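Local coordinates for protein ubiquitin-conjugating enzyme E2, putative (PDB 2Q0V) that probably takes part in ubiquitin conjugation, as expected of a protein related to the UBE2V-type E2 variants, at residues A[28-33]-A[52-57]; A[78-83]-A[123-128]; A[86-91]-A[108-113]. All blocks are in the same frame, centred on the assembly; numbering follows the deposited sequence.

Contact 1. Residues A[28-33]-A[52-57]; sequences DELERG and ITLSNW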
ATOM      1  N   ASP A  28      12.431   4.723   9.173  1.00 40.97           N
ATOM      2  CA  ASP A  28      11.324   4.846  10.143  1.00 40.65           C
ATOM      3  C   ASP A  28      10.132   3.909   9.824  1.00 39.81           C
ATOM      4  O   ASP A  28       9.668   3.171  10.687  1.00 38.71           O
ATOM      5  CB  ASP A  28      10.834   6.289  10.208  1.00 41.09           C
ATOM      6  CG  ASP A  28      11.833   7.228  10.882  1.00 44.12           C
ATOM      7  OD1 ASP A  28      12.670   6.749  11.705  1.00 43.16           O
ATOM      8  OD2 ASP A  28      11.756   8.455  10.583  1.00 47.00           O
ATOM      9  N   GLU A  29       9.683   3.950   8.567  1.00 38.86           N
ATOM     10  CA  GLU A  29       8.624   3.095   8.062  1.00 38.62           C
ATOM     11  C   GLU A  29       8.987   1.612   8.089  1.00 38.97           C
ATOM     12  O   GLU A  29       8.120   0.768   8.316  1.00 38.17           O
ATOM     13  CB  GLU A  29       8.192   3.525   6.657  1.00 38.53           C
ATOM     14  CG  GLU A  29       7.694   4.973   6.571  1.00 37.80           C
ATOM     15  CD  GLU A  29       6.967   5.278   5.270  1.00 38.17           C
ATOM     16  OE1 GLU A  29       6.126   4.484   4.842  1.00 38.67           O
ATOM     17  OE2 GLU A  29       7.214   6.324   4.667  1.00 39.08           O
ATOM     18  N   LEU A  30      10.265   1.293   7.885  1.00 39.58           N
ATOM     19  CA  LEU A  30      10.710  -0.092   7.942  1.00 40.06           C
ATOM     20  C   LEU A  30      10.627  -0.670   9.356  1.00 40.09           C
ATOM     21  O   LEU A  30      10.185  -1.803   9.556  1.00 39.81           O
ATOM     22  CB  LEU A  30      12.144  -0.216   7.403  1.00 41.25           C
ATOM     23  CG  LEU A  30      12.729  -1.633   7.523  1.00 40.83           C
ATOM     24  CD1 LEU A  30      12.084  -2.523   6.451  1.00 40.10           C
ATOM     25  CD2 LEU A  30      14.247  -1.642   7.464  1.00 41.50           C
ATOM     26  N   GLU A  31      11.060   0.126  10.325  1.00 40.88           N
ATOM     27  CA  GLU A  31      11.026  -0.228  11.744  1.00 42.17           C
ATOM     28  C   GLU A  31       9.590  -0.400  12.228  1.00 40.68           C
ATOM     29  O   GLU A  31       9.288  -1.294  13.019  1.00 40.41           O
ATOM     30  CB  GLU A  31      11.726   0.859  12.547  1.00 41.43           C
ATOM     31  CG  GLU A  31      11.986   0.525  14.009  1.00 45.53           C
ATOM     32  CD  GLU A  31      12.468   1.751  14.812  1.00 47.34           C
ATOM     33  OE1 GLU A  31      13.153   2.645  14.208  1.00 53.45           O
ATOM     34  OE2 GLU A  31      12.147   1.822  16.037  1.00 51.35           O
ATOM     35  N   ARG A  32       8.725   0.476  11.736  1.00 40.12           N
ATOM     36  CA  ARG A  32       7.290   0.406  11.936  1.00 39.99           C
ATOM     37  C   ARG A  32       6.677  -0.888  11.381  1.00 40.21           C
ATOM     38  O   ARG A  32       5.957  -1.572  12.087  1.00 39.60           O
ATOM     39  CB  ARG A  32       6.646   1.632  11.282  1.00 39.64           C
ATOM     40  CG  ARG A  32       5.150   1.644  11.296  1.00 38.55           C
ATOM     41  CD  ARG A  32       4.566   2.081  12.622  1.00 35.50           C
ATOM     42  NE  ARG A  32       3.141   2.296  12.425  1.00 33.10           N
ATOM     43  CZ  ARG A  32       2.241   2.437  13.385  1.00 29.35           C
ATOM     44  NH1 ARG A  32       0.967   2.609  13.053  1.00 25.98           N
ATOM     45  NH2 ARG A  32       2.600   2.389  14.657  1.00 25.76           N
ATOM     46  N   GLY A  33       6.963  -1.199  10.117  1.00 40.95           N
ATOM     47  CA  GLY A  33       6.525  -2.423   9.488  1.00 42.16           C
ATOM     48  C   GLY A  33       7.012  -3.689  10.167  1.00 43.69           C
ATOM     49  O   GLY A  33       6.222  -4.596  10.382  1.00 43.33           O
ATOM     50  N   ILE A  52      19.384  -1.713  -0.449  1.00 58.64           N
ATOM     51  CA  ILE A  52      19.915  -0.598   0.341  1.00 57.43           C
ATOM     52  C   ILE A  52      19.306   0.742  -0.063  1.00 56.15           C
ATOM     53  O   ILE A  52      19.552   1.762   0.581  1.00 56.33           O
ATOM     54  CB  ILE A  52      21.473  -0.544   0.314  1.00 57.58           C
ATOM     55  CG1 ILE A  52      21.996  -0.468  -1.126  1.00 57.51           C
ATOM     56  CG2 ILE A  52      22.073  -1.740   1.094  1.00 57.68           C
ATOM     57  CD1 ILE A  52      23.432   0.047  -1.241  1.00 58.37           C
ATOM     58  N   THR A  53      18.514   0.738  -1.131  1.00 54.31           N
ATOM     59  CA  THR A  53      17.755   1.918  -1.518  1.00 52.42           C
ATOM     60  C   THR A  53      16.377   1.952  -0.830  1.00 50.77           C
ATOM     61  O   THR A  53      15.693   2.991  -0.854  1.00 50.58           O
ATOM     62  CB  THR A  53      17.584   2.003  -3.040  1.00 52.57           C
ATOM     63  OG1 THR A  53      16.858   0.865  -3.500  1.00 53.53           O
ATOM     64  CG2 THR A  53      18.940   2.046  -3.746  1.00 52.45           C
ATOM     65  N   LEU A  54      16.005   0.823  -0.205  1.00 48.69           N
ATOM     66  CA  LEU A  54      14.701   0.606   0.473  1.00 46.87           C
ATOM     67  C   LEU A  54      13.490   1.057  -0.361  1.00 45.48           C
ATOM     68  O   LEU A  54      12.578   1.700   0.139  1.00 44.41           O
ATOM     69  CB  LEU A  54      14.666   1.271   1.854  1.00 47.10           C
ATOM     70  CG  LEU A  54      15.825   1.089   2.840  1.00 48.30           C
ATOM     71  CD1 LEU A  54      16.516   2.431   3.098  1.00 49.05           C
ATOM     72  CD2 LEU A  54      15.284   0.531   4.136  1.00 48.69           C
ATOM     73  N   SER A  55      13.500   0.705  -1.638  1.00 43.98           N
ATOM     74  CA  SER A  55      12.540   1.234  -2.576  1.00 43.19           C
ATOM     75  C   SER A  55      11.324   0.334  -2.806  1.00 42.09           C
ATOM     76  O   SER A  55      10.236   0.835  -3.048  1.00 41.59           O
ATOM     77  CB  SER A  55      13.220   1.539  -3.918  1.00 42.74           C
ATOM     78  OG  SER A  55      14.228   2.511  -3.762  1.00 42.64           O
ATOM     79  N   ASN A  56      11.535  -0.973  -2.761  1.00 41.50           N
ATOM     80  CA  ASN A  56      10.517  -1.974  -3.099  1.00 41.63           C
ATOM     81  C   ASN A  56       9.946  -2.693  -1.869  1.00 39.95           C
ATOM     82  O   ASN A  56      10.691  -3.306  -1.088  1.00 39.36           O
ATOM     83  CB  ASN A  56      11.088  -3.012  -4.073  1.00 42.19           C
ATOM     84  CG  ASN A  56      10.654  -2.758  -5.525  1.00 47.67           C
ATOM     85  OD1 ASN A  56      11.323  -2.015  -6.286  1.00 50.96           O
ATOM     86  ND2 ASN A  56       9.521  -3.379  -5.922  1.00 49.73           N
ATOM     87  N   TRP A  57       8.630  -2.637  -1.713  1.00 38.24           N
ATOM     88  CA  TRP A  57       8.001  -3.167  -0.504  1.00 37.55           C
ATOM     89  C   TRP A  57       6.993  -4.225  -0.820  1.00 37.18           C
ATOM     90  O   TRP A  57       6.125  -4.017  -1.666  1.00 37.29           O
ATOM     91  CB  TRP A  57       7.346  -2.048   0.328  1.00 37.12           C
ATOM     92  CG  TRP A  57       8.342  -1.000   0.799  1.00 37.18           C
ATOM     93  CD1 TRP A  57       9.013  -0.094   0.018  1.00 35.37           C
ATOM     94  CD2 TRP A  57       8.768  -0.756   2.141  1.00 35.65           C
ATOM     95  NE1 TRP A  57       9.829   0.691   0.791  1.00 32.31           N
ATOM     96  CE2 TRP A  57       9.699   0.314   2.097  1.00 35.71           C
ATOM     97  CE3 TRP A  57       8.450  -1.323   3.377  1.00 35.70           C
ATOM     98  CZ2 TRP A  57      10.336   0.807   3.248  1.00 35.89           C
ATOM     99  CZ3 TRP A  57       9.069  -0.833   4.512  1.00 35.52           C
ATOM    100  CH2 TRP A  57       9.999   0.234   4.441  1.00 36.33           C
TER

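Contact 2. Residues A[78-83]-A[123-128]; sequences IFCDDN and YTIETI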
ATOM      1  N   ILE A  78       4.728  -2.146  -3.345  1.00 36.26           N
ATOM      2  CA  ILE A  78       4.833  -0.674  -3.359  1.00 35.91           C
ATOM      3  C   ILE A  78       6.269  -0.268  -3.733  1.00 36.24           C
ATOM      4  O   ILE A  78       7.230  -0.761  -3.183  1.00 35.41           O
ATOM      5  CB  ILE A  78       4.320  -0.041  -2.010  1.00 35.07           C
ATOM      6  CG1 ILE A  78       2.816  -0.307  -1.882  1.00 36.24           C
ATOM      7  CG2 ILE A  78       4.586   1.452  -1.957  1.00 34.14           C
ATOM      8  CD1 ILE A  78       2.106   0.368  -0.709  1.00 35.67           C
ATOM      9  N   PHE A  79       6.413   0.605  -4.706  1.00 38.23           N
ATOM     10  CA  PHE A  79       7.737   1.010  -5.101  1.00 40.12           C
ATOM     11  C   PHE A  79       7.928   2.478  -4.841  1.00 40.59           C
ATOM     12  O   PHE A  79       7.231   3.290  -5.442  1.00 40.98           O
ATOM     13  CB  PHE A  79       7.981   0.741  -6.595  1.00 41.78           C
ATOM     14  CG  PHE A  79       9.306   1.285  -7.080  1.00 43.36           C
ATOM     15  CD1 PHE A  79      10.483   0.585  -6.827  1.00 43.91           C
ATOM     16  CD2 PHE A  79       9.377   2.518  -7.726  1.00 45.17           C
ATOM     17  CE1 PHE A  79      11.704   1.090  -7.226  1.00 46.01           C
ATOM     18  CE2 PHE A  79      10.611   3.040  -8.133  1.00 47.60           C
ATOM     19  CZ  PHE A  79      11.773   2.324  -7.882  1.00 45.40           C
ATOM     20  N   CYS A  80       8.876   2.820  -3.975  1.00 41.46           N
ATOM     21  CA  CYS A  80       9.184   4.231  -3.676  1.00 43.17           C
ATOM     22  C   CYS A  80      10.394   4.722  -4.483  1.00 44.43           C
ATOM     23  O   CYS A  80      11.523   4.337  -4.178  1.00 45.04           O
ATOM     24  CB  CYS A  80       9.482   4.412  -2.177  1.00 43.39           C
ATOM     25  SG  CYS A  80       8.208   3.791  -1.014  1.00 42.43           S
ATOM     26  N   ASP A  81      10.178   5.569  -5.491  1.00 45.73           N
ATOM     27  CA  ASP A  81      11.311   6.126  -6.259  1.00 47.46           C
ATOM     28  C   ASP A  81      12.196   7.093  -5.434  1.00 48.24           C
ATOM     29  O   ASP A  81      11.981   7.273  -4.218  1.00 47.91           O
ATOM     30  CB  ASP A  81      10.855   6.749  -7.595  1.00 47.32           C
ATOM     31  CG  ASP A  81      10.120   8.051  -7.420  1.00 48.78           C
ATOM     32  OD1 ASP A  81      10.311   8.686  -6.364  1.00 51.80           O
ATOM     33  OD2 ASP A  81       9.361   8.457  -8.350  1.00 49.70           O
ATOM     34  N   ASP A  82      13.198   7.700  -6.077  1.00 48.78           N
ATOM     35  CA  ASP A  82      14.134   8.521  -5.316  1.00 49.40           C
ATOM     36  C   ASP A  82      13.587   9.904  -4.888  1.00 48.39           C
ATOM     37  O   ASP A  82      14.196  10.564  -4.051  1.00 47.87           O
ATOM     38  CB  ASP A  82      15.546   8.544  -5.938  1.00 50.56           C
ATOM     39  CG  ASP A  82      16.502   7.483  -5.284  1.00 55.54           C
ATOM     40  OD1 ASP A  82      17.277   7.853  -4.351  1.00 58.15           O
ATOM     41  OD2 ASP A  82      16.449   6.273  -5.662  1.00 58.54           O
ATOM     42  N   ASN A  83      12.418  10.294  -5.413  1.00 47.44           N
ATOM     43  CA  ASN A  83      11.710  11.506  -4.975  1.00 47.06           C
ATOM     44  C   ASN A  83      10.771  11.277  -3.764  1.00 46.08           C
ATOM     45  O   ASN A  83      10.158  12.232  -3.243  1.00 45.55           O
ATOM     46  CB  ASN A  83      10.900  12.140  -6.123  1.00 47.76           C
ATOM     47  CG  ASN A  83      11.740  12.429  -7.384  1.00 51.11           C
ATOM     48  OD1 ASN A  83      12.938  12.750  -7.310  1.00 52.37           O
ATOM     49  ND2 ASN A  83      11.095  12.312  -8.556  1.00 53.54           N
ATOM     50  N   TYR A 123       1.652  11.399   4.078  1.00 33.77           N
ATOM     51  CA  TYR A 123       1.130  10.046   3.904  1.00 32.99           C
ATOM     52  C   TYR A 123       2.298   9.054   3.840  1.00 32.94           C
ATOM     53  O   TYR A 123       3.450   9.433   3.558  1.00 32.15           O
ATOM     54  CB  TYR A 123       0.264   9.944   2.637  1.00 33.25           C
ATOM     55  CG  TYR A 123      -0.922  10.913   2.569  1.00 32.46           C
ATOM     56  CD1 TYR A 123      -1.588  11.336   3.722  1.00 30.69           C
ATOM     57  CD2 TYR A 123      -1.377  11.388   1.352  1.00 32.17           C
ATOM     58  CE1 TYR A 123      -2.660  12.208   3.652  1.00 29.02           C
ATOM     59  CE2 TYR A 123      -2.467  12.256   1.276  1.00 31.46           C
ATOM     60  CZ  TYR A 123      -3.093  12.653   2.421  1.00 31.73           C
ATOM     61  OH  TYR A 123      -4.173  13.510   2.329  1.00 35.16           O
ATOM     62  N   THR A 124       1.998   7.783   4.135  1.00 32.66           N
ATOM     63  CA  THR A 124       3.001   6.717   4.229  1.00 31.71           C
ATOM     64  C   THR A 124       2.558   5.520   3.412  1.00 31.56           C
ATOM     65  O   THR A 124       1.448   5.480   2.906  1.00 31.49           O
ATOM     66  CB  THR A 124       3.234   6.256   5.711  1.00 31.53           C
ATOM     67  OG1 THR A 124       1.996   5.860   6.306  1.00 31.82           O
ATOM     68  CG2 THR A 124       3.826   7.386   6.567  1.00 31.08           C
ATOM     69  N   ILE A 125       3.446   4.549   3.278  1.00 31.80           N
ATOM     70  CA  ILE A 125       3.080   3.219   2.819  1.00 32.08           C
ATOM     71  C   ILE A 125       1.834   2.719   3.580  1.00 32.28           C
ATOM     72  O   ILE A 125       0.879   2.242   2.961  1.00 33.34           O
ATOM     73  CB  ILE A 125       4.288   2.256   2.947  1.00 32.15           C
ATOM     74  CG1 ILE A 125       5.357   2.644   1.908  1.00 33.89           C
ATOM     75  CG2 ILE A 125       3.848   0.805   2.731  1.00 29.90           C
ATOM     76  CD1 ILE A 125       6.763   2.463   2.359  1.00 34.87           C
ATOM     77  N   GLU A 126       1.829   2.873   4.901  1.00 32.27           N
ATOM     78  CA  GLU A 126       0.688   2.498   5.721  1.00 33.62           C
ATOM     79  C   GLU A 126      -0.618   3.219   5.332  1.00 31.77           C
ATOM     80  O   GLU A 126      -1.649   2.555   5.154  1.00 31.45           O
ATOM     81  CB  GLU A 126       1.027   2.649   7.196  1.00 33.29           C
ATOM     82  CG  GLU A 126      -0.117   2.455   8.166  1.00 36.36           C
ATOM     83  CD  GLU A 126       0.338   2.515   9.645  1.00 38.95           C
ATOM     84  OE1 GLU A 126       1.580   2.603   9.913  1.00 45.17           O
ATOM     85  OE2 GLU A 126      -0.555   2.475  10.540  1.00 44.35           O
ATOM     86  N   THR A 127      -0.564   4.538   5.147  1.00 30.44           N
ATOM     87  CA  THR A 127      -1.735   5.311   4.648  1.00 30.12           C
ATOM     88  C   THR A 127      -2.369   4.705   3.396  1.00 29.84           C
ATOM     89  O   THR A 127      -3.598   4.696   3.250  1.00 29.95           O
ATOM     90  CB  THR A 127      -1.379   6.800   4.310  1.00 29.63           C
ATOM     91  OG1 THR A 127      -0.535   7.334   5.329  1.00 28.86           O
ATOM     92  CG2 THR A 127      -2.612   7.651   4.250  1.00 28.04           C
ATOM     93  N   ILE A 128      -1.516   4.246   2.485  1.00 29.37           N
ATOM     94  CA  ILE A 128      -1.961   3.659   1.228  1.00 29.91           C
ATOM     95  C   ILE A 128      -2.682   2.336   1.520  1.00 28.72           C
ATOM     96  O   ILE A 128      -3.792   2.125   1.089  1.00 28.77           O
ATOM     97  CB  ILE A 128      -0.763   3.421   0.275  1.00 30.12           C
ATOM     98  CG1 ILE A 128      -0.092   4.761  -0.116  1.00 30.55           C
ATOM     99  CG2 ILE A 128      -1.204   2.547  -0.941  1.00 29.14           C
ATOM    100  CD1 ILE A 128       1.296   4.582  -0.817  1.00 30.68           C
TER

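Contact 3. Residues A[86-91]-A[108-113]; sequences DSPPTV and VIKNNL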
ATOM      1  N   ASP A  86       8.191  12.876  -1.273  1.00 43.38           N
ATOM      2  CA  ASP A  86       7.534  14.018  -1.908  1.00 43.73           C
ATOM      3  C   ASP A  86       6.627  13.624  -3.080  1.00 43.47           C
ATOM      4  O   ASP A  86       5.649  14.319  -3.382  1.00 43.70           O
ATOM      5  CB  ASP A  86       8.555  15.099  -2.285  1.00 44.02           C
ATOM      6  CG  ASP A  86       9.166  15.750  -1.059  1.00 46.12           C
ATOM      7  OD1 ASP A  86       8.436  16.472  -0.320  1.00 49.04           O
ATOM      8  OD2 ASP A  86      10.361  15.509  -0.809  1.00 47.60           O
ATOM      9  N   SER A  87       6.947  12.500  -3.715  1.00 43.11           N
ATOM     10  CA  SER A  87       6.134  11.941  -4.781  1.00 43.61           C
ATOM     11  C   SER A  87       5.484  10.635  -4.313  1.00 43.03           C
ATOM     12  O   SER A  87       6.073   9.930  -3.499  1.00 42.21           O
ATOM     13  CB  SER A  87       7.005  11.673  -6.011  1.00 43.93           C
ATOM     14  OG  SER A  87       7.414  12.903  -6.606  1.00 47.02           O
ATOM     15  N   PRO A  88       4.275  10.308  -4.835  1.00 43.00           N
ATOM     16  CA  PRO A  88       3.628   9.070  -4.404  1.00 42.82           C
ATOM     17  C   PRO A  88       4.379   7.831  -4.888  1.00 42.81           C
ATOM     18  O   PRO A  88       4.998   7.858  -5.954  1.00 43.90           O
ATOM     19  CB  PRO A  88       2.235   9.162  -5.039  1.00 41.90           C
ATOM     20  CG  PRO A  88       2.428  10.002  -6.225  1.00 43.10           C
ATOM     21  CD  PRO A  88       3.436  11.038  -5.812  1.00 42.88           C
ATOM     22  N   PRO A  89       4.318   6.732  -4.123  1.00 42.42           N
ATOM     23  CA  PRO A  89       4.890   5.505  -4.659  1.00 41.54           C
ATOM     24  C   PRO A  89       3.966   4.956  -5.742  1.00 41.32           C
ATOM     25  O   PRO A  89       2.842   5.453  -5.898  1.00 40.93           O
ATOM     26  CB  PRO A  89       4.898   4.559  -3.454  1.00 41.83           C
ATOM     27  CG  PRO A  89       4.442   5.342  -2.284  1.00 41.09           C
ATOM     28  CD  PRO A  89       3.733   6.540  -2.787  1.00 41.91           C
ATOM     29  N   THR A  90       4.437   3.964  -6.497  1.00 41.18           N
ATOM     30  CA  THR A  90       3.561   3.210  -7.392  1.00 40.71           C
ATOM     31  C   THR A  90       3.062   2.010  -6.614  1.00 39.50           C
ATOM     32  O   THR A  90       3.813   1.396  -5.829  1.00 38.86           O
ATOM     33  CB  THR A  90       4.257   2.710  -8.725  1.00 41.20           C
ATOM     34  OG1 THR A  90       5.276   1.743  -8.430  1.00 43.16           O
ATOM     35  CG2 THR A  90       4.858   3.851  -9.505  1.00 42.45           C
ATOM     36  N   VAL A  91       1.792   1.682  -6.838  1.00 38.74           N
ATOM     37  CA  VAL A  91       1.125   0.624  -6.113  1.00 37.85           C
ATOM     38  C   VAL A  91       0.545  -0.363  -7.114  1.00 38.26           C
ATOM     39  O   VAL A  91      -0.174   0.025  -8.038  1.00 37.57           O
ATOM     40  CB  VAL A  91      -0.012   1.186  -5.174  1.00 37.73           C
ATOM     41  CG1 VAL A  91      -0.608   0.077  -4.293  1.00 35.59           C
ATOM     42  CG2 VAL A  91       0.489   2.350  -4.327  1.00 36.75           C
ATOM     43  N   VAL A 108      -2.738   0.455  -9.185  1.00 38.16           N
ATOM     44  CA  VAL A 108      -3.641   1.442  -8.635  1.00 37.08           C
ATOM     45  C   VAL A 108      -3.698   2.665  -9.547  1.00 36.48           C
ATOM     46  O   VAL A 108      -2.667   3.182  -9.997  1.00 36.13           O
ATOM     47  CB  VAL A 108      -3.327   1.766  -7.131  1.00 37.47           C
ATOM     48  CG1 VAL A 108      -4.223   2.888  -6.593  1.00 35.14           C
ATOM     49  CG2 VAL A 108      -3.494   0.481  -6.280  1.00 35.80           C
ATOM     50  N   ILE A 109      -4.924   3.051  -9.882  1.00 35.72           N
ATOM     51  CA  ILE A 109      -5.183   4.214 -10.698  1.00 35.23           C
ATOM     52  C   ILE A 109      -5.152   5.419  -9.762  1.00 36.24           C
ATOM     53  O   ILE A 109      -6.073   5.643  -8.986  1.00 35.97           O
ATOM     54  CB  ILE A 109      -6.540   4.096 -11.443  1.00 34.78           C
ATOM     55  CG1 ILE A 109      -6.644   2.753 -12.169  1.00 32.74           C
ATOM     56  CG2 ILE A 109      -6.704   5.230 -12.417  1.00 33.53           C
ATOM     57  CD1 ILE A 109      -8.089   2.350 -12.524  1.00 34.64           C
ATOM     58  N   LYS A 110      -4.052   6.160  -9.840  1.00 37.54           N
ATOM     59  CA  LYS A 110      -3.746   7.290  -8.979  1.00 38.94           C
ATOM     60  C   LYS A 110      -4.925   8.263  -8.825  1.00 38.25           C
ATOM     61  O   LYS A 110      -5.237   8.680  -7.719  1.00 38.31           O
ATOM     62  CB  LYS A 110      -2.480   7.980  -9.509  1.00 38.87           C
ATOM     63  CG  LYS A 110      -2.228   9.404  -9.018  1.00 42.00           C
ATOM     64  CD  LYS A 110      -1.194  10.155  -9.879  1.00 42.69           C
ATOM     65  CE  LYS A 110       0.232   9.617  -9.615  1.00 50.33           C
ATOM     66  NZ  LYS A 110       1.321  10.476 -10.222  1.00 50.48           N
ATOM     67  N   ASN A 111      -5.607   8.571  -9.922  1.00 37.82           N
ATOM     68  CA  ASN A 111      -6.679   9.560  -9.908  1.00 37.21           C
ATOM     69  C   ASN A 111      -8.001   9.075  -9.323  1.00 36.73           C
ATOM     70  O   ASN A 111      -8.914   9.879  -9.069  1.00 36.19           O
ATOM     71  CB  ASN A 111      -6.883  10.156 -11.305  1.00 37.30           C
ATOM     72  CG  ASN A 111      -5.739  11.069 -11.722  1.00 38.72           C
ATOM     73  OD1 ASN A 111      -5.195  11.822 -10.900  1.00 40.30           O
ATOM     74  ND2 ASN A 111      -5.364  11.013 -13.006  1.00 39.68           N
ATOM     75  N   ASN A 112      -8.089   7.767  -9.092  1.00 36.19           N
ATOM     76  CA  ASN A 112      -9.240   7.163  -8.423  1.00 36.07           C
ATOM     77  C   ASN A 112      -9.067   6.864  -6.923  1.00 35.75           C
ATOM     78  O   ASN A 112      -9.905   6.205  -6.330  1.00 35.86           O
ATOM     79  CB  ASN A 112      -9.643   5.885  -9.153  1.00 36.16           C
ATOM     80  CG  ASN A 112     -10.060   6.134 -10.562  1.00 35.68           C
ATOM     81  OD1 ASN A 112      -9.853   7.222 -11.105  1.00 37.29           O
ATOM     82  ND2 ASN A 112     -10.652   5.138 -11.173  1.00 33.36           N
ATOM     83  N   LEU A 113      -7.973   7.326  -6.330  1.00 35.81           N
ATOM     84  CA  LEU A 113      -7.708   7.157  -4.906  1.00 36.00           C
ATOM     85  C   LEU A 113      -7.207   8.522  -4.398  1.00 36.80           C
ATOM     86  O   LEU A 113      -6.195   9.035  -4.908  1.00 37.41           O
ATOM     87  CB  LEU A 113      -6.685   6.027  -4.676  1.00 35.28           C
ATOM     88  CG  LEU A 113      -6.559   5.409  -3.271  1.00 35.85           C
ATOM     89  CD1 LEU A 113      -7.812   4.609  -2.873  1.00 34.27           C
ATOM     90  CD2 LEU A 113      -5.310   4.557  -3.087  1.00 33.78           C
TER
HETATM   91  O   HOH W   1       0.028   3.507  -8.344  1.00 43.12           O

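Contact 1. Residues A[28-33]-A[52-57]
Leu30, on the inner side of helix 22-34, presses against Trp57 and Leu54 where the chain enters strand 56-62. Its backbone already touches the indole: CA lies at the ring edge, in plane, 3.6 Å from Trp57 CH2. Following the side chain outward, Leu30 CB is 3.7 Å from the same Trp57 CH2. CG, placed anti to the backbone N (chi1 176°), then sends its two methyls to different partners. Leu30 CD1 stays with the far rim of the six-membered ring, 4.0 Å from both Trp57 CZ3 and Trp57 CH2, whereas Leu30 CD2 reaches Leu54 CD2 at 4.1 Å, the two leucines crossing at about a right angle.

A second hold on the ring comes from its own segment. Trp57 NE1 donates to Leu54 O at 3.0 Å, a bent bond (136° at the hydrogen) made from above the carbonyl plane, which satisfies the indole nitrogen and helps fix the ring's rotation. Leu54, with positive phi and psi in the turn before the strand, offers both this carbonyl and its CD2 methyl.

Leu46 from strand 42-46 joins the leucine pair, Phe44 and Leu26 also touch the indole, and the contact thereby packs the N-terminal helix of the E2 fold onto the start of strand 56-62, next to edge strand 42-46.

Contact 2. Residues A[78-83]-A[123-128]
Ile78, near the end of strand 73-79, faces the first turn of helix 125-135, its CA 7.5 Å from Ile125 CA, and no hydrogen bond joins the two segments. Three aliphatic side chains and a thiol make the join. Ile78 CG1 is anti to its carbonyl carbon (chi1 -66°), which, with chi2 extended, carries CD1 to the helix, where it meets Ile125 CG2 at 3.9 Å and Ile128 CG2 at 4.0 Å. The two approaches differ: Ile78 and Ile125 slide past each other in opposite directions, with Ile78 CG2 running back along Ile125 CG1 at 4.1 Å, while Ile78 and Ile128 meet tip to tip. Farther on, Cys80 SG rests 3.9 Å from Ile125 CD1, an apolar contact of the sulfur.

Thr124 is the N-cap of the helix; its N donates to Thr127 OG1 at 2.8 Å, the bond from the N-cap backbone to the third helical residue, one half of a capping-box pattern. Glu29 of helix 22-34 accepts from Ile125 N.

All four touching residues are buried where the start of helix 125-135 packs on the end of strand 73-79, with Trp57 of strand 56-62, Pro89 and Ile115 of helix 114-117 around them.

Contact 3. Residues A[86-91]-A[108-113]
Pro88 makes the first touch of this contact, its ring atom CG lying 4.1 Å from Lys110 CE. The lysine chain crosses the proline at about a right angle: it starts with CG anti to the backbone N and bends at chi3 (-73°), bringing CE and NZ across Pro88 CG. This is contact with the aliphatic end of an exposed lysine, and Leu116 of helix 114-117 also touches both residues. Pro89 turns instead to the interior, against Ile78, Ile128 and Trp119; the pair belongs to the tyrosine-proline-x-x-proline-proline sequence familiar from E2 enzymes. Thr90 then enters strand 90-93 and pairs through its backbone with Phe79.

At Val91 the segments come together. Val91 O accepts from Val108 N at 2.8 Å in a nearly straight bond, 176° at the hydrogen. On the same edge of the strand, Val91 N donates to a water at 3.0 Å, which in turn donates to Val108 O at 3.2 Å. The two valines therefore resemble a hydrogen-bonded antiparallel pair in which water replaces one direct bond. Their side chains lie side by side and point the same way, Val91 CG1 close to Val108 CG2 at 3.5 Å. Val91 also touches Ile128 and Leu132 of helix 125-135, while Val108 leans on Leu116.

In chemical terms, the outermost strand of the sheet has the backbone N and O of Val91 both satisfied, one directly and one through water, and the valine pair continues the hydrophobic layer beyond that edge into the following loop.

How the contacts relate
The three contacts form a row across the E2 fold, contact 2 in the middle, its centre 9 Å from each of the others, with the centres of contacts 1 and 3 about 18 Å apart and the two not touching. All reach one antiparallel sheet, through the neighbouring strands 56-62, 73-79 and 90-93; backbone bonds between these strands link contact 2 to both others. Helix 22-34 packs at contact 1 and helix 125-135 at contact 2. Along the chain contact 1 is complete before contact 2 opens, whereas both segments of contact 3 fall between those of contact 2. Together they tie the N-terminal helix, the sheet and the later helical part into one compact domain.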